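Local structure of L-asparaginase I (Vibrio cholerae, 2OCD) at residues G16-D21 and P120-R125; I71-A76 and F203-I208; I216-G221 and M238-F243; E253-L258 and C288-A293. The protein probably catalyses the hydrolysis of L-asparagine to L-aspartate and ammonium, working as a homotetramer of the asparaginase 1 family. One frame throughout, in Å; residues are numbered along the deposited sequence.

Contact 1: G16-D21 and P120-R125; sequences GMKKSD and PLADLR
Pro120 faces Met17, a selenomethionine, and meets it through the backbone: the ring carbon Pro120 CB lies 3.2 Å from Met17 O. That same carbonyl accepts a hydrogen bond from a water, modelled so close that its exact position is doubtful, and the water in turn accepts a longer one from the N-H of Ala122. Pro120 opens a type I beta turn that closes at Asp123, whose N donates to Pro120 O. Asp123 then meets Lys19 at about a right angle, its OD1 resting 3.3 Å from Lys19 CD and 3.4 Å from Lys19 CG. A chi1 of 54° puts Lys19 CG between the backbone N and the carbonyl carbon, where it touches the carboxylate; the chain bends further out, at chi3, and NZ stays 5.3 Å from Asp123 OD1, so any attraction acts only at a distance. Thr14, the predicted nucleophile, touches Pro120. Residues 16-21 lead into a gap at 22-24 that is not modelled, consistent with the mobile active-site loop of this family. The two loops follow strands 5-12 and 112-115, and helix 31-35 packs on both, through Met31 against Lys18 and Leu35 against Ala122.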
loop_
_atom_site.group_PDB
_atom_site.type_symbol
_atom_site.label_atom_id
_atom_site.label_comp_id
_atom_site.label_asym_id
_atom_site.label_seq_id
_atom_site.Cartn_x
_atom_site.Cartn_y
_atom_site.Cartn_z
ATOM N N GLY B 16 1.622 21.973 22.139
ATOM C CA GLY B 16 1.754 23.335 22.657
ATOM C C GLY B 16 2.965 23.583 23.526
ATOM O O GLY B 16 2.913 24.361 24.482
HETATM N N MSE B 17 4.057 22.909 23.197
HETATM C CA MSE B 17 5.225 22.903 24.040
HETATM C C MSE B 17 6.366 23.464 23.302
HETATM O O MSE B 17 6.294 23.694 22.070
HETATM C CB MSE B 17 5.567 21.484 24.460
HETATM C CG MSE B 17 4.463 20.838 25.270
HETATM SE SE MSE B 17 5.057 19.172 26.134
HETATM C CE MSE B 17 6.311 18.446 24.826
ATOM N N LYS B 18 7.407 23.707 24.101
ATOM C CA LYS B 18 8.694 24.207 23.647
ATOM C C LYS B 18 9.760 23.189 24.052
ATOM O O LYS B 18 9.631 22.500 25.064
ATOM C CB LYS B 18 8.991 25.593 24.254
ATOM C CG LYS B 18 9.664 26.600 23.285
ATOM C CD LYS B 18 11.184 26.411 23.102
ATOM C CE LYS B 18 11.589 26.362 21.596
ATOM N NZ LYS B 18 11.028 27.453 20.724
ATOM N N LYS B 19 10.797 23.091 23.224
ATOM C CA LYS B 19 11.884 22.156 23.429
ATOM C C LYS B 19 12.912 22.733 24.399
ATOM O O LYS B 19 13.035 23.957 24.539
ATOM C CB LYS B 19 12.526 21.787 22.092
ATOM C CG LYS B 19 12.989 22.977 21.227
ATOM C CD LYS B 19 14.009 22.520 20.121
ATOM C CE LYS B 19 15.151 23.536 19.848
ATOM N NZ LYS B 19 16.397 22.877 19.331
ATOM N N SER B 20 13.634 21.820 25.059
ATOM C CA SER B 20 14.563 22.128 26.162
ATOM C C SER B 20 15.739 21.114 26.178
ATOM O O SER B 20 15.779 20.193 25.344
ATOM C CB SER B 20 13.820 22.141 27.520
ATOM O OG SER B 20 13.523 20.826 28.002
ATOM N N ASP B 21 16.661 21.273 27.133
ATOM C CA ASP B 21 17.883 20.449 27.202
ATOM C C ASP B 21 17.610 18.933 27.327
ATOM O O ASP B 21 16.470 18.477 27.456
ATOM C CB ASP B 21 18.791 20.899 28.380
ATOM C CG ASP B 21 19.326 22.351 28.243
ATOM O OD1 ASP B 21 19.082 23.032 27.227
ATOM O OD2 ASP B 21 20.012 22.815 29.184
ATOM N N PRO B 120 6.086 19.454 18.589
ATOM C CA PRO B 120 5.417 20.711 18.906
ATOM C C PRO B 120 5.288 21.622 17.695
ATOM O O PRO B 120 6.148 21.600 16.852
ATOM C CB PRO B 120 6.329 21.361 19.939
ATOM C CG PRO B 120 7.256 20.308 20.370
ATOM C CD PRO B 120 7.317 19.240 19.352
ATOM N N LEU B 121 4.230 22.419 17.639
ATOM C CA LEU B 121 4.015 23.448 16.592
ATOM C C LEU B 121 5.236 24.351 16.386
ATOM O O LEU B 121 5.611 24.676 15.242
ATOM C CB LEU B 121 2.780 24.329 16.921
ATOM C CG LEU B 121 2.088 25.169 15.820
ATOM C CD1 LEU B 121 1.499 24.320 14.609
ATOM C CD2 LEU B 121 1.002 26.042 16.459
ATOM N N ALA B 122 5.861 24.762 17.481
ATOM C CA ALA B 122 7.025 25.638 17.346
ATOM C C ALA B 122 8.208 24.948 16.621
ATOM O O ALA B 122 9.016 25.628 15.991
ATOM C CB ALA B 122 7.463 26.185 18.705
ATOM N N ASP B 123 8.314 23.616 16.718
ATOM C CA ASP B 123 9.468 22.878 16.188
ATOM C C ASP B 123 9.271 22.963 14.653
ATOM O O ASP B 123 8.136 22.957 14.161
ATOM C CB ASP B 123 9.496 21.393 16.719
ATOM C CG ASP B 123 10.596 21.076 17.875
ATOM O OD1 ASP B 123 11.221 21.982 18.481
ATOM O OD2 ASP B 123 10.834 19.851 18.190
ATOM N N LEU B 124 10.357 23.075 13.895
ATOM C CA LEU B 124 10.270 23.123 12.420
ATOM C C LEU B 124 9.529 21.894 11.843
ATOM O O LEU B 124 9.618 20.801 12.386
ATOM C CB LEU B 124 11.680 23.243 11.825
ATOM C CG LEU B 124 11.896 23.373 10.307
ATOM C CD1 LEU B 124 11.148 24.539 9.699
ATOM C CD2 LEU B 124 13.371 23.495 10.041
ATOM N N ARG B 125 8.787 22.086 10.757
ATOM C CA ARG B 125 7.990 21.006 10.095
ATOM C C ARG B 125 7.183 20.070 11.027
ATOM O O ARG B 125 7.076 18.848 10.802
ATOM C CB ARG B 125 8.839 20.212 9.074
ATOM C CG ARG B 125 9.963 19.336 9.611
ATOM C CD ARG B 125 11.006 18.971 8.492
ATOM N NE ARG B 125 10.334 18.469 7.311
ATOM C CZ ARG B 125 9.950 17.214 7.127
ATOM N NH1 ARG B 125 10.214 16.285 8.015
ATOM N NH2 ARG B 125 9.306 16.872 6.024
HETATM O O HOH W 1 4.467 24.254 20.416
#

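Contact 2: I71-A76 and F203-I208; sequences IADDIA and FKVNPI
Phe203 meets Ala76 with the edge of its ring: CE2 is 4.1 Å from Ala76 CA, which lies near the ring plane, and 4.3 Å from Ala76 CB. Its CG is anti to the backbone N (chi1 166°), and Tyr79, three residues after Ala76, stacks with the ring. Lys204 points the other way; its NZ donates to Asn206 OD1 at 2.7 Å, in the carbonyl plane, and also forms a salt bridge with Glu106. Val205 buries the largest share of the contact. Its two methyls divide between alanines one helical turn apart, CG1 at 3.7 Å from Ala72 CB and CG2 at 3.7 Å from Ala76 CB, and the small alanine side chains allow the valine to come close to the helix backbone, with CG2 4.0 Å from Ala72 O. Beyond Asn206 the chain stays near the helix through Gln69, which accepts from the N-H of Ile208 by OE1 and bonds Asp73 OD1 by NE2. This is packing remote from the predicted catalytic residues. Strand 204-205 pairs antiparallel with strand 105-106, whose Phe105 touches Ala72, Ile75 and Val205, while Leu101 and Met104 of helix 94-104 pack against Ala72 of helix 65-78.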
loop_
_atom_site.group_PDB
_atom_site.type_symbol
_atom_site.label_atom_id
_atom_site.label_comp_id
_atom_site.label_asym_id
_atom_site.label_seq_id
_atom_site.Cartn_x
_atom_site.Cartn_y
_atom_site.Cartn_z
ATOM N N ILE B 71 -13.359 17.868 30.479
ATOM C CA ILE B 71 -13.429 18.190 29.064
ATOM C C ILE B 71 -14.925 18.276 28.579
ATOM O O ILE B 71 -15.358 19.258 27.938
ATOM C CB ILE B 71 -12.614 17.191 28.222
ATOM C CG1 ILE B 71 -11.146 17.105 28.707
ATOM C CG2 ILE B 71 -12.609 17.599 26.782
ATOM C CD1 ILE B 71 -10.365 15.936 28.073
ATOM N N ALA B 72 -15.704 17.240 28.894
ATOM C CA ALA B 72 -17.140 17.228 28.588
ATOM C C ALA B 72 -17.814 18.474 29.161
ATOM O O ALA B 72 -18.550 19.164 28.494
ATOM C CB ALA B 72 -17.790 15.961 29.143
ATOM N N ASP B 73 -17.551 18.784 30.417
ATOM C CA ASP B 73 -18.203 19.939 31.034
ATOM C C ASP B 73 -17.827 21.240 30.377
ATOM O O ASP B 73 -18.614 22.154 30.351
ATOM C CB ASP B 73 -17.861 20.011 32.498
ATOM C CG ASP B 73 -18.462 18.879 33.290
ATOM O OD1 ASP B 73 -19.455 18.250 32.826
ATOM O OD2 ASP B 73 -17.922 18.640 34.399
ATOM N N ASP B 74 -16.609 21.312 29.866
ATOM C CA ASP B 74 -16.105 22.512 29.245
ATOM C C ASP B 74 -16.851 22.668 27.920
ATOM O O ASP B 74 -17.489 23.693 27.640
ATOM C CB ASP B 74 -14.604 22.348 29.068
ATOM C CG ASP B 74 -13.978 23.483 28.338
ATOM O OD1 ASP B 74 -12.935 23.338 27.650
ATOM O OD2 ASP B 74 -14.546 24.546 28.430
ATOM N N ILE B 75 -16.858 21.612 27.131
ATOM C CA ILE B 75 -17.664 21.617 25.915
ATOM C C ILE B 75 -19.137 22.082 26.131
ATOM O O ILE B 75 -19.618 23.018 25.419
ATOM C CB ILE B 75 -17.584 20.234 25.204
ATOM C CG1 ILE B 75 -16.154 20.004 24.748
ATOM C CG2 ILE B 75 -18.529 20.175 23.957
ATOM C CD1 ILE B 75 -15.681 21.114 23.848
ATOM N N ALA B 76 -19.825 21.437 27.079
ATOM C CA ALA B 76 -21.218 21.761 27.440
ATOM C C ALA B 76 -21.408 23.254 27.709
ATOM O O ALA B 76 -22.360 23.878 27.215
ATOM C CB ALA B 76 -21.646 20.986 28.694
ATOM N N PHE B 203 -29.220 18.395 23.037
ATOM C CA PHE B 203 -27.874 18.005 23.425
ATOM C C PHE B 203 -27.791 17.956 24.923
ATOM O O PHE B 203 -28.286 18.850 25.600
ATOM C CB PHE B 203 -26.820 18.983 22.910
ATOM C CG PHE B 203 -25.435 18.820 23.562
ATOM C CD1 PHE B 203 -24.568 17.829 23.157
ATOM C CD2 PHE B 203 -25.012 19.684 24.579
ATOM C CE1 PHE B 203 -23.311 17.713 23.732
ATOM C CE2 PHE B 203 -23.742 19.545 25.173
ATOM C CZ PHE B 203 -22.905 18.565 24.743
ATOM N N LYS B 204 -27.137 16.916 25.430
ATOM C CA LYS B 204 -26.861 16.812 26.842
ATOM C C LYS B 204 -25.543 16.059 27.109
ATOM O O LYS B 204 -25.180 15.177 26.345
ATOM C CB LYS B 204 -28.008 16.070 27.474
ATOM C CG LYS B 204 -27.983 16.093 28.965
ATOM C CD LYS B 204 -28.072 14.666 29.544
ATOM C CE LYS B 204 -29.422 13.983 29.273
ATOM N NZ LYS B 204 -29.496 12.629 29.935
ATOM N N VAL B 205 -24.863 16.401 28.200
ATOM C CA VAL B 205 -23.725 15.641 28.699
ATOM C C VAL B 205 -24.061 14.749 29.895
ATOM O O VAL B 205 -24.501 15.231 30.932
ATOM C CB VAL B 205 -22.581 16.557 29.136
ATOM C CG1 VAL B 205 -21.443 15.704 29.774
ATOM C CG2 VAL B 205 -22.100 17.401 27.941
ATOM N N ASN B 206 -23.790 13.447 29.749
ATOM C CA ASN B 206 -24.071 12.439 30.778
ATOM C C ASN B 206 -22.796 12.160 31.603
ATOM O O ASN B 206 -21.739 12.003 31.040
ATOM C CB ASN B 206 -24.560 11.126 30.120
ATOM C CG ASN B 206 -26.024 11.211 29.523
ATOM O OD1 ASN B 206 -26.958 11.841 30.081
ATOM N ND2 ASN B 206 -26.212 10.513 28.397
ATOM N N PRO B 207 -22.905 12.014 32.924
ATOM C CA PRO B 207 -21.725 11.883 33.782
ATOM C C PRO B 207 -20.975 10.578 33.639
ATOM O O PRO B 207 -21.534 9.567 33.183
ATOM C CB PRO B 207 -22.296 11.923 35.187
ATOM C CG PRO B 207 -23.618 11.322 35.042
ATOM C CD PRO B 207 -24.145 11.830 33.692
ATOM N N ILE B 208 -19.710 10.621 34.058
ATOM C CA ILE B 208 -18.816 9.472 34.028
ATOM C C ILE B 208 -17.876 9.557 35.227
ATOM O O ILE B 208 -17.405 10.656 35.581
ATOM C CB ILE B 208 -18.033 9.489 32.734
ATOM C CG1 ILE B 208 -17.462 8.116 32.379
ATOM C CG2 ILE B 208 -17.001 10.604 32.800
ATOM C CD1 ILE B 208 -17.477 7.841 30.758
#

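Contact 3: I216-G221 and M238-F243; sequences ITMYPG and MILLTF
The Phe243 ring lies against Met218, Tyr219 and Pro220: Tyr219 CA sits at its edge, near the ring plane, whereas Met218 O approaches CE1 obliquely at 3.5 Å, and CZ is 3.9 Å from Met218 CB. The ring lies just past the end of strand 237-242, in a beta-alpha-beta unit whose strands 213-217 and 237-242 run parallel, with helix 224-231 connecting them. Three backbone bonds join the strands: Ile216 N to Ile239 O, Leu241 N to Ile216 O at 2.7 Å, and Met218 N to Leu241 O. The latter two are nearly straight at the hydrogen, the first more bent (159°). Ile216 and Leu240 share one face, side by side and pointing the same way, with CD1 of each 3.6 Å apart; helix 224-231 packs on Ile216. Met238, a selenomethionine, bends its chain toward Ile216, though the closeness of its selenium is doubtful. Val215 of the third subunit packs on Thr217, on the face it shares with Leu241; elsewhere Asp92 of that subunit, predicted to bind substrate, packs on Phe243. Met218, also a selenomethionine, is folded at chi2 (-79°) and reaches back across Leu240, its terminal CE coming to rest 3.5 Å from Leu240 CG.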
loop_
_atom_site.group_PDB
_atom_site.type_symbol
_atom_site.label_atom_id
_atom_site.label_comp_id
_atom_site.label_asym_id
_atom_site.label_seq_id
_atom_site.Cartn_x
_atom_site.Cartn_y
_atom_site.Cartn_z
ATOM N N ILE B 216 -8.750 -9.099 30.871
ATOM C CA ILE B 216 -7.955 -10.345 30.757
ATOM C C ILE B 216 -7.615 -10.664 29.297
ATOM O O ILE B 216 -8.496 -10.647 28.422
ATOM C CB ILE B 216 -8.696 -11.609 31.277
ATOM C CG1 ILE B 216 -9.299 -11.424 32.651
ATOM C CG2 ILE B 216 -7.764 -12.819 31.407
ATOM C CD1 ILE B 216 -10.295 -12.582 33.001
ATOM N N THR B 217 -6.337 -10.968 29.073
ATOM C CA THR B 217 -5.807 -11.419 27.809
ATOM C C THR B 217 -5.579 -12.920 27.973
ATOM O O THR B 217 -4.752 -13.357 28.764
ATOM C CB THR B 217 -4.448 -10.775 27.467
ATOM O OG1 THR B 217 -4.516 -9.351 27.649
ATOM C CG2 THR B 217 -4.053 -11.112 26.012
HETATM N N MSE B 218 -6.297 -13.712 27.197
HETATM C CA MSE B 218 -6.139 -15.125 27.305
HETATM C C MSE B 218 -4.817 -15.466 26.639
HETATM O O MSE B 218 -4.424 -14.857 25.663
HETATM C CB MSE B 218 -7.255 -15.850 26.591
HETATM C CG MSE B 218 -8.607 -15.506 27.065
HETATM SE SE MSE B 218 -9.119 -16.368 28.705
HETATM C CE MSE B 218 -11.054 -16.151 28.576
ATOM N N TYR B 219 -4.155 -16.455 27.193
ATOM C CA TYR B 219 -3.061 -17.085 26.532
ATOM C C TYR B 219 -3.251 -18.541 26.820
ATOM O O TYR B 219 -4.036 -18.885 27.666
ATOM C CB TYR B 219 -1.735 -16.583 27.066
ATOM C CG TYR B 219 -1.632 -16.541 28.567
ATOM C CD1 TYR B 219 -1.165 -17.641 29.272
ATOM C CD2 TYR B 219 -1.985 -15.380 29.281
ATOM C CE1 TYR B 219 -0.996 -17.617 30.631
ATOM C CE2 TYR B 219 -1.869 -15.328 30.666
ATOM C CZ TYR B 219 -1.342 -16.470 31.344
ATOM O OH TYR B 219 -1.227 -16.476 32.734
ATOM N N PRO B 220 -2.541 -19.409 26.096
ATOM C CA PRO B 220 -2.737 -20.832 26.299
ATOM C C PRO B 220 -2.297 -21.214 27.691
ATOM O O PRO B 220 -1.245 -20.750 28.150
ATOM C CB PRO B 220 -1.809 -21.467 25.255
ATOM C CG PRO B 220 -1.533 -20.365 24.283
ATOM C CD PRO B 220 -1.513 -19.147 25.085
ATOM N N GLY B 221 -3.099 -22.031 28.358
ATOM C CA GLY B 221 -2.818 -22.428 29.736
ATOM C C GLY B 221 -3.224 -21.439 30.823
ATOM O O GLY B 221 -3.024 -21.733 31.987
HETATM N N MSE B 238 -15.503 -6.555 33.261
HETATM C CA MSE B 238 -14.460 -7.470 32.856
HETATM C C MSE B 238 -14.449 -7.610 31.335
HETATM O O MSE B 238 -15.382 -8.145 30.724
HETATM C CB MSE B 238 -14.769 -8.817 33.509
HETATM C CG MSE B 238 -14.131 -10.086 32.889
HETATM SE SE MSE B 238 -12.280 -10.238 33.388
HETATM C CE MSE B 238 -12.317 -9.277 35.131
ATOM N N ILE B 239 -13.387 -7.142 30.723
ATOM C CA ILE B 239 -13.172 -7.325 29.290
ATOM C C ILE B 239 -12.258 -8.547 29.046
ATOM O O ILE B 239 -11.162 -8.647 29.551
ATOM C CB ILE B 239 -12.572 -6.051 28.631
ATOM C CG1 ILE B 239 -13.499 -4.861 28.862
ATOM C CG2 ILE B 239 -12.352 -6.243 27.122
ATOM C CD1 ILE B 239 -12.873 -3.536 28.401
ATOM N N LEU B 240 -12.746 -9.456 28.220
ATOM C CA LEU B 240 -12.066 -10.688 27.922
ATOM C C LEU B 240 -11.535 -10.610 26.523
ATOM O O LEU B 240 -12.332 -10.574 25.627
ATOM C CB LEU B 240 -13.093 -11.766 27.984
ATOM C CG LEU B 240 -12.752 -13.080 28.608
ATOM C CD1 LEU B 240 -12.318 -12.861 30.062
ATOM C CD2 LEU B 240 -14.076 -13.877 28.450
ATOM N N LEU B 241 -10.204 -10.541 26.347
ATOM C CA LEU B 241 -9.589 -10.466 25.029
ATOM C C LEU B 241 -9.290 -11.923 24.627
ATOM O O LEU B 241 -8.411 -12.597 25.196
ATOM C CB LEU B 241 -8.334 -9.569 25.035
ATOM C CG LEU B 241 -8.382 -8.176 25.718
ATOM C CD1 LEU B 241 -7.003 -7.581 26.135
ATOM C CD2 LEU B 241 -9.157 -7.129 24.882
ATOM N N THR B 242 -10.050 -12.430 23.667
ATOM C CA THR B 242 -9.969 -13.839 23.290
ATOM C C THR B 242 -9.329 -13.983 21.906
ATOM O O THR B 242 -9.034 -12.965 21.257
ATOM C CB THR B 242 -11.352 -14.491 23.298
ATOM O OG1 THR B 242 -12.176 -13.855 22.327
ATOM C CG2 THR B 242 -12.031 -14.404 24.712
ATOM N N PHE B 243 -9.144 -15.237 21.465
ATOM C CA PHE B 243 -8.561 -15.538 20.124
ATOM C C PHE B 243 -9.502 -15.535 18.925
ATOM O O PHE B 243 -10.686 -15.882 18.995
ATOM C CB PHE B 243 -7.877 -16.897 20.101
ATOM C CG PHE B 243 -7.136 -17.227 21.368
ATOM C CD1 PHE B 243 -6.015 -16.524 21.728
ATOM C CD2 PHE B 243 -7.563 -18.246 22.183
ATOM C CE1 PHE B 243 -5.327 -16.833 22.885
ATOM C CE2 PHE B 243 -6.855 -18.563 23.311
ATOM C CZ PHE B 243 -5.731 -17.859 23.651
#

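Contact 4: E253-L258 and C288-A293; sequences ELLAQL and CALADA
Leu255 and Ala289 make the closest approach between the two helices, Leu255 CD2 standing 3.6 Å from Ala289 CB. The other methyl of the leucine, CD1, is shared: it lies 4.1 Å from the same Ala289 CB and 4.1 Å from Leu290 CD1. The branched end of Leu255 thus rests on the first turn of helix 289-292, with its CG also 3.9 Å from Ala289 O. Leu255 and Leu290 cross at about a right angle and touch through one methyl each. Ala293 adds to the first shell; its CB faces the backbone of the longer helix, 4.0 Å from Leu255 O, where a side chain this small lets the backbones come to 6.0 Å between Leu255 CA and Ala293 CA.

Behind these apolar contacts stand polar ties. Ser262 OG, one turn further along the longer helix, is in hydrogen-bonding position to the carbonyls of both Leu258 and Ala293, which must share its single proton; this ties Ala293, just past helix 289-292, to the longer helix. The short helix is set by its own bonds: Asp292 N donates to the carbonyl of the N-cap residue Cys288, and Ala293 N makes a longer bond to Ala289 O.

Leu290 also packs against Ala248 and Met281. The whole is helix-to-helix packing within the C-terminal domain, away from the predicted active site. Helix 252-263 follows strand 237-242 and leans on helix 224-231 through Leu254 and Ile227, while helix 289-292 comes just before strand 296-297, an outermost strand of the four-stranded parallel sheet.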
loop_
_atom_site.group_PDB
_atom_site.type_symbol
_atom_site.label_atom_id
_atom_site.label_comp_id
_atom_site.label_asym_id
_atom_site.label_seq_id
_atom_site.Cartn_x
_atom_site.Cartn_y
_atom_site.Cartn_z
ATOM N N GLU B 253 -13.332 -24.996 34.622
ATOM C CA GLU B 253 -13.109 -24.167 35.789
ATOM C C GLU B 253 -13.211 -22.670 35.469
ATOM O O GLU B 253 -13.609 -21.864 36.311
ATOM C CB GLU B 253 -11.736 -24.474 36.373
ATOM C CG GLU B 253 -11.486 -25.970 36.696
ATOM C CD GLU B 253 -10.093 -26.412 36.211
ATOM O OE1 GLU B 253 -9.997 -27.363 35.377
ATOM O OE2 GLU B 253 -9.099 -25.758 36.640
ATOM N N LEU B 254 -12.827 -22.319 34.252
ATOM C CA LEU B 254 -12.800 -20.954 33.774
ATOM C C LEU B 254 -14.185 -20.567 33.384
ATOM O O LEU B 254 -14.608 -19.443 33.623
ATOM C CB LEU B 254 -11.918 -20.833 32.524
ATOM C CG LEU B 254 -11.087 -19.565 32.328
ATOM C CD1 LEU B 254 -9.875 -19.655 33.248
ATOM C CD2 LEU B 254 -10.647 -19.417 30.851
ATOM N N LEU B 255 -14.877 -21.489 32.724
ATOM C CA LEU B 255 -16.276 -21.279 32.470
ATOM C C LEU B 255 -16.900 -20.965 33.822
ATOM O O LEU B 255 -17.466 -19.894 33.983
ATOM C CB LEU B 255 -16.953 -22.460 31.768
ATOM C CG LEU B 255 -17.298 -22.286 30.262
ATOM C CD1 LEU B 255 -16.125 -21.681 29.452
ATOM C CD2 LEU B 255 -17.828 -23.642 29.595
ATOM N N ALA B 256 -16.720 -21.847 34.800
ATOM C CA ALA B 256 -17.357 -21.664 36.099
ATOM C C ALA B 256 -17.116 -20.291 36.740
ATOM O O ALA B 256 -18.075 -19.658 37.200
ATOM C CB ALA B 256 -16.926 -22.725 37.037
ATOM N N GLN B 257 -15.860 -19.825 36.769
ATOM C CA GLN B 257 -15.544 -18.496 37.360
ATOM C C GLN B 257 -16.321 -17.402 36.665
ATOM O O GLN B 257 -16.926 -16.530 37.311
ATOM C CB GLN B 257 -14.075 -18.128 37.194
ATOM C CG GLN B 257 -13.084 -18.955 37.980
ATOM C CD GLN B 257 -13.308 -18.873 39.471
ATOM O OE1 GLN B 257 -13.363 -17.772 40.061
ATOM N NE2 GLN B 257 -13.429 -20.047 40.109
ATOM N N LEU B 258 -16.311 -17.445 35.337
ATOM C CA LEU B 258 -16.953 -16.385 34.571
ATOM C C LEU B 258 -18.460 -16.364 34.872
ATOM O O LEU B 258 -19.034 -15.291 35.159
ATOM C CB LEU B 258 -16.626 -16.513 33.076
ATOM C CG LEU B 258 -15.116 -16.343 32.781
ATOM C CD1 LEU B 258 -14.794 -16.742 31.346
ATOM C CD2 LEU B 258 -14.593 -14.927 33.086
ATOM N N CYS B 288 -21.289 -22.096 22.237
ATOM C CA CYS B 288 -22.025 -21.304 23.210
ATOM C C CYS B 288 -21.505 -21.425 24.626
ATOM O O CYS B 288 -22.190 -20.991 25.555
ATOM C CB CYS B 288 -23.485 -21.759 23.233
ATOM S SG CYS B 288 -24.176 -22.043 21.643
ATOM N N ALA B 289 -20.330 -22.032 24.807
ATOM C CA ALA B 289 -19.763 -22.249 26.167
ATOM C C ALA B 289 -19.815 -20.938 26.903
ATOM O O ALA B 289 -20.240 -20.861 28.062
ATOM C CB ALA B 289 -18.305 -22.738 26.102
ATOM N N LEU B 290 -19.402 -19.906 26.170
ATOM C CA LEU B 290 -19.144 -18.610 26.730
ATOM C C LEU B 290 -20.466 -17.893 26.948
ATOM O O LEU B 290 -20.612 -17.182 27.943
ATOM C CB LEU B 290 -18.194 -17.841 25.803
ATOM C CG LEU B 290 -16.912 -17.249 26.403
ATOM C CD1 LEU B 290 -16.407 -17.972 27.631
ATOM C CD2 LEU B 290 -15.791 -17.121 25.338
ATOM N N ALA B 291 -21.431 -18.125 26.057
ATOM C CA ALA B 291 -22.757 -17.513 26.174
ATOM C C ALA B 291 -23.466 -18.025 27.401
ATOM O O ALA B 291 -24.012 -17.247 28.161
ATOM C CB ALA B 291 -23.600 -17.759 24.936
ATOM N N ASP B 292 -23.403 -19.337 27.591
ATOM C CA ASP B 292 -24.021 -20.041 28.711
ATOM C C ASP B 292 -23.467 -19.552 30.084
ATOM O O ASP B 292 -24.190 -19.449 31.078
ATOM C CB ASP B 292 -23.768 -21.561 28.565
ATOM C CG ASP B 292 -24.567 -22.226 27.385
ATOM O OD1 ASP B 292 -25.278 -21.529 26.577
ATOM O OD2 ASP B 292 -24.466 -23.479 27.280
ATOM N N ALA B 293 -22.179 -19.240 30.120
ATOM C CA ALA B 293 -21.568 -18.610 31.280
ATOM C C ALA B 293 -21.952 -17.110 31.482
ATOM O O ALA B 293 -21.533 -16.477 32.439
ATOM C CB ALA B 293 -20.062 -18.796 31.201
#

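Contacts 3 and 4 are neighbours in the C-terminal domain, their centres about 13 Å apart, and they touch where Met218 CE lies 4.0 Å from Leu254 CD2, so the beta-alpha-beta pair and the helix packing share one apolar layer. Contact 1 lies beside the predicted nucleophile Thr14, about 4 Å from Pro120 between side chains, and its centre is about 52 Å from that of contact 4, across the centre of the chain. Contact 2 stands apart, about 31 Å from contact 1 and 33 Å from contact 3 between centres. Contact 1 thus belongs to the predicted active site of its own chain, whereas contact 3 borders predicted substrate-binding residues of the third subunit.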